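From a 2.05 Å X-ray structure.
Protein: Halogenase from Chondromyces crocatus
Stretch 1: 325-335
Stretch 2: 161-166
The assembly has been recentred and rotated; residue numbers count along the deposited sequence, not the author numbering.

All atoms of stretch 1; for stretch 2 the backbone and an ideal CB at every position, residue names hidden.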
# COMPACT_ATOMS: atom_id res chain seq x y z
N LEU A 325 2.57 -10.44 -10.46
CA LEU A 325 1.65 -10.55 -11.58
C LEU A 325 2.29 -10.02 -12.87
O LEU A 325 2.07 -10.57 -13.95
CB LEU A 325 0.37 -9.76 -11.29
CG LEU A 325 -0.54 -10.26 -10.17
CD1 LEU A 325 -1.66 -9.26 -9.94
CD2 LEU A 325 -1.09 -11.62 -10.51
N VAL A 326 3.04 -8.94 -12.75
CA VAL A 326 3.71 -8.38 -13.92
C VAL A 326 4.86 -9.30 -14.31
O VAL A 326 5.04 -9.60 -15.48
CB VAL A 326 4.17 -6.92 -13.70
CG1 VAL A 326 5.16 -6.48 -14.78
CG2 VAL A 326 2.98 -6.01 -13.73
N ALA A 327 5.60 -9.78 -13.31
CA ALA A 327 6.70 -10.73 -13.53
C ALA A 327 6.24 -11.95 -14.30
O ALA A 327 6.93 -12.38 -15.21
CB ALA A 327 7.33 -11.15 -12.22
N ARG A 328 5.06 -12.48 -13.95
CA ARG A 328 4.46 -13.62 -14.66
C ARG A 328 4.07 -13.31 -16.08
O ARG A 328 4.21 -14.17 -16.97
CB ARG A 328 3.24 -14.15 -13.92
CG ARG A 328 3.58 -14.94 -12.69
CD ARG A 328 2.34 -15.44 -12.00
NE ARG A 328 2.72 -16.10 -10.76
CZ ARG A 328 1.89 -16.36 -9.75
NH1 ARG A 328 0.61 -16.00 -9.83
NH2 ARG A 328 2.35 -16.95 -8.67
N ALA A 329 3.57 -12.10 -16.32
CA ALA A 329 3.24 -11.69 -17.68
C ALA A 329 4.53 -11.63 -18.51
O ALA A 329 4.58 -12.19 -19.61
CB ALA A 329 2.50 -10.35 -17.70
N ILE A 330 5.55 -10.99 -17.95
CA ILE A 330 6.84 -10.82 -18.61
C ILE A 330 7.58 -12.15 -18.83
O ILE A 330 8.10 -12.38 -19.93
CB ILE A 330 7.74 -9.82 -17.85
CG1 ILE A 330 7.14 -8.41 -17.92
CG2 ILE A 330 9.16 -9.82 -18.43
CD1 ILE A 330 7.84 -7.40 -17.05
N ASN A 331 7.63 -13.01 -17.81
CA ASN A 331 8.28 -14.33 -17.92
C ASN A 331 7.56 -15.26 -18.89
O ASN A 331 8.20 -16.12 -19.51
CB ASN A 331 8.40 -15.01 -16.55
CG ASN A 331 9.45 -14.36 -15.67
OD1 ASN A 331 10.36 -13.68 -16.15
ND2 ASN A 331 9.34 -14.59 -14.35
N THR A 332 6.25 -15.09 -19.04
CA THR A 332 5.45 -15.91 -19.95
C THR A 332 5.54 -15.44 -21.41
O THR A 332 5.50 -16.25 -22.33
CB THR A 332 3.98 -15.98 -19.50
OG1 THR A 332 3.92 -16.45 -18.14
CG2 THR A 332 3.18 -16.92 -20.37
N CYS A 333 5.67 -14.13 -21.60
CA CYS A 333 5.80 -13.55 -22.94
C CYS A 333 7.22 -13.68 -23.49
O CYS A 333 7.41 -13.89 -24.69
CB CYS A 333 5.35 -12.09 -22.93
SG CYS A 333 3.57 -11.89 -22.69
N LEU A 334 8.21 -13.55 -22.62
CA LEU A 334 9.61 -13.73 -23.01
C LEU A 334 9.95 -15.19 -23.32
O LEU A 334 11.04 -15.49 -23.82
CB LEU A 334 10.55 -13.19 -21.94
CG LEU A 334 10.61 -11.67 -21.74
CD1 LEU A 334 11.54 -11.37 -20.59
CD2 LEU A 334 11.06 -10.95 -23.01
N ALA A 335 9.00 -16.08 -23.03
CA ALA A 335 9.11 -17.49 -23.35
C ALA A 335 8.24 -17.85 -24.56
O ALA A 335 8.06 -19.03 -24.87
CB ALA A 335 8.74 -18.34 -22.14
N UNK A 161 14.51 -1.81 -24.07
CA UNK A 161 14.04 -3.12 -23.63
C UNK A 161 12.71 -3.45 -24.26
O UNK A 161 12.02 -2.56 -24.76
CB UNK A 161 13.93 -3.17 -22.11
N UNK A 162 12.33 -4.72 -24.23
CA UNK A 162 11.01 -5.13 -24.70
C UNK A 162 9.87 -4.65 -23.76
O UNK A 162 8.75 -4.39 -24.21
CB UNK A 162 10.97 -6.65 -24.83
N UNK A 163 10.18 -4.54 -22.46
CA UNK A 163 9.20 -4.15 -21.45
C UNK A 163 9.76 -3.08 -20.53
O UNK A 163 10.89 -3.20 -20.08
CB UNK A 163 8.76 -5.37 -20.63
N UNK A 164 8.96 -2.05 -20.27
CA UNK A 164 9.32 -0.99 -19.33
C UNK A 164 8.24 -0.98 -18.24
O UNK A 164 7.06 -0.96 -18.56
CB UNK A 164 9.44 0.37 -20.02
N UNK A 165 8.65 -1.02 -16.97
CA UNK A 165 7.69 -0.99 -15.86
C UNK A 165 7.96 0.16 -14.88
O UNK A 165 9.06 0.30 -14.37
CB UNK A 165 7.73 -2.32 -15.11
N UNK A 166 6.93 0.97 -14.63
CA UNK A 166 6.97 2.03 -13.63
C UNK A 166 6.65 1.44 -12.26
O UNK A 166 5.51 1.02 -12.00
CB UNK A 166 5.99 3.15 -13.98

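The helix of stretch 1 and the strand at 163-166 run antiparallel, with 177° between their N-to-C directions and axes 10.9 Å apart at closest approach. That spacing leaves room for one layer of side chains, so the test at each position is whether its CA-to-CB bond enters the layer.

Position 161 lies outside it. Its ideal CB has nothing of stretch 1 within 5.5 Å, and the backbone is extended (phi/psi -164/163°). Stretch 1 therefore sets no preference, and many residues would be compatible. The deposited residue is Ala-161, which makes no contact here.

At 162 the chain turns a corner, with phi/psi of -70/-31°. The CB points toward stretch 1 and its ideal position is 4.7 Å from Leu-334 CD2, near the C-terminal end of stretch 1. Two features are on offer: the methyl of Leu-334 and, farther along, the carbonyl of Cys-333, whose O has no backbone partner within the stretch. A leucine or methionine could use the first; a long chain ending in a donor, arginine or, fully extended, lysine, could also reach the second, about 8.1 Å from the ideal CB of 162 to Cys-333 O. The deposited residue is Arg-162, extended with chi1 to chi3 all t. Its CD lies 3.8 Å from Leu-334 CD2, and NH1 donates a weak hydrogen bond to Cys-333 O, 3.2 Å long with an N-H...O angle of only 129°. NE and NH2 are hydrogen-bonded elsewhere in the structure.

Position 163 is nearest in register to Ile-330, with 7.6 Å between their CA atoms. Its ideal CB points toward the helix, 4.2 Å from Ile-330 CD1. Ile-330, Cys-333 and Leu-334 present an apolar surface extending toward 162, so leucine, methionine or an aromatic would suit, the larger ones reaching more of it. The deposited residue is Phe-163 (chi1 m), which has 76 Å² covered by stretch 1, the most of any residue in the pair. Ile-330 CG1 sits over one ring face, 4.3 Å from the centroid and 18° off the normal, a CH-pi contact. Leu-334 CD2 meets the ring edge, 3.6 Å from Phe-163 CE2, while Cys-333 CB approaches Phe-163 CZ at 3.9 Å.

Strand alternation turns 164 away, and no atom of stretch 1 is within 5.5 Å of its ideal CB. The helix cannot discriminate here; the extended backbone (-120/129°) would readily accept a beta-branched residue, among others. It is Ile-164.

Position 165 points toward the helix again, its ideal CB 4.9 Å from Val-326 CG1 and 5.4 Å from Ile-330 CD1. With only aliphatic groups offered at these distances, valine, isoleucine or leucine are reasonable. The deposited Val-165 (chi1 t) brings CG2 to 3.8 Å from Val-326 CG1 and 4.1 Å from Ile-330 CD1, so a single methyl makes both contacts.

At 166 the CB is out of reach, and stretch 1 gives no basis for choosing. Asp-166 makes its hydrogen bonds outside the two stretches.

Stretch 2, residues 161-166: ARFIVD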
# COMPACT_ATOMS: atom_id res chain seq x y z
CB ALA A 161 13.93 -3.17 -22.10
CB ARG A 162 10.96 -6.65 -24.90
CG ARG A 162 9.70 -7.14 -25.62
CD ARG A 162 9.64 -8.65 -25.72
NE ARG A 162 8.27 -9.12 -25.95
CZ ARG A 162 7.92 -10.40 -26.13
NH1 ARG A 162 8.83 -11.36 -26.15
NH2 ARG A 162 6.64 -10.71 -26.32
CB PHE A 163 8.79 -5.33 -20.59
CG PHE A 163 8.17 -6.45 -21.36
CD1 PHE A 163 6.87 -6.37 -21.81
CD2 PHE A 163 8.90 -7.61 -21.61
CE1 PHE A 163 6.30 -7.42 -22.52
CE2 PHE A 163 8.33 -8.67 -22.30
CZ PHE A 163 7.03 -8.57 -22.76
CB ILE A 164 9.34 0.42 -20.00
CG1 ILE A 164 10.08 0.40 -21.35
CG2 ILE A 164 9.93 1.48 -19.04
CD1 ILE A 164 11.56 0.12 -21.27
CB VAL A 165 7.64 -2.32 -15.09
CG1 VAL A 165 6.68 -2.21 -13.89
CG2 VAL A 165 7.19 -3.47 -16.03
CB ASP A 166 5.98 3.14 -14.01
CG ASP A 166 6.06 4.35 -13.09
OD1 ASP A 166 7.01 4.48 -12.27
OD2 ASP A 166 5.16 5.19 -13.19
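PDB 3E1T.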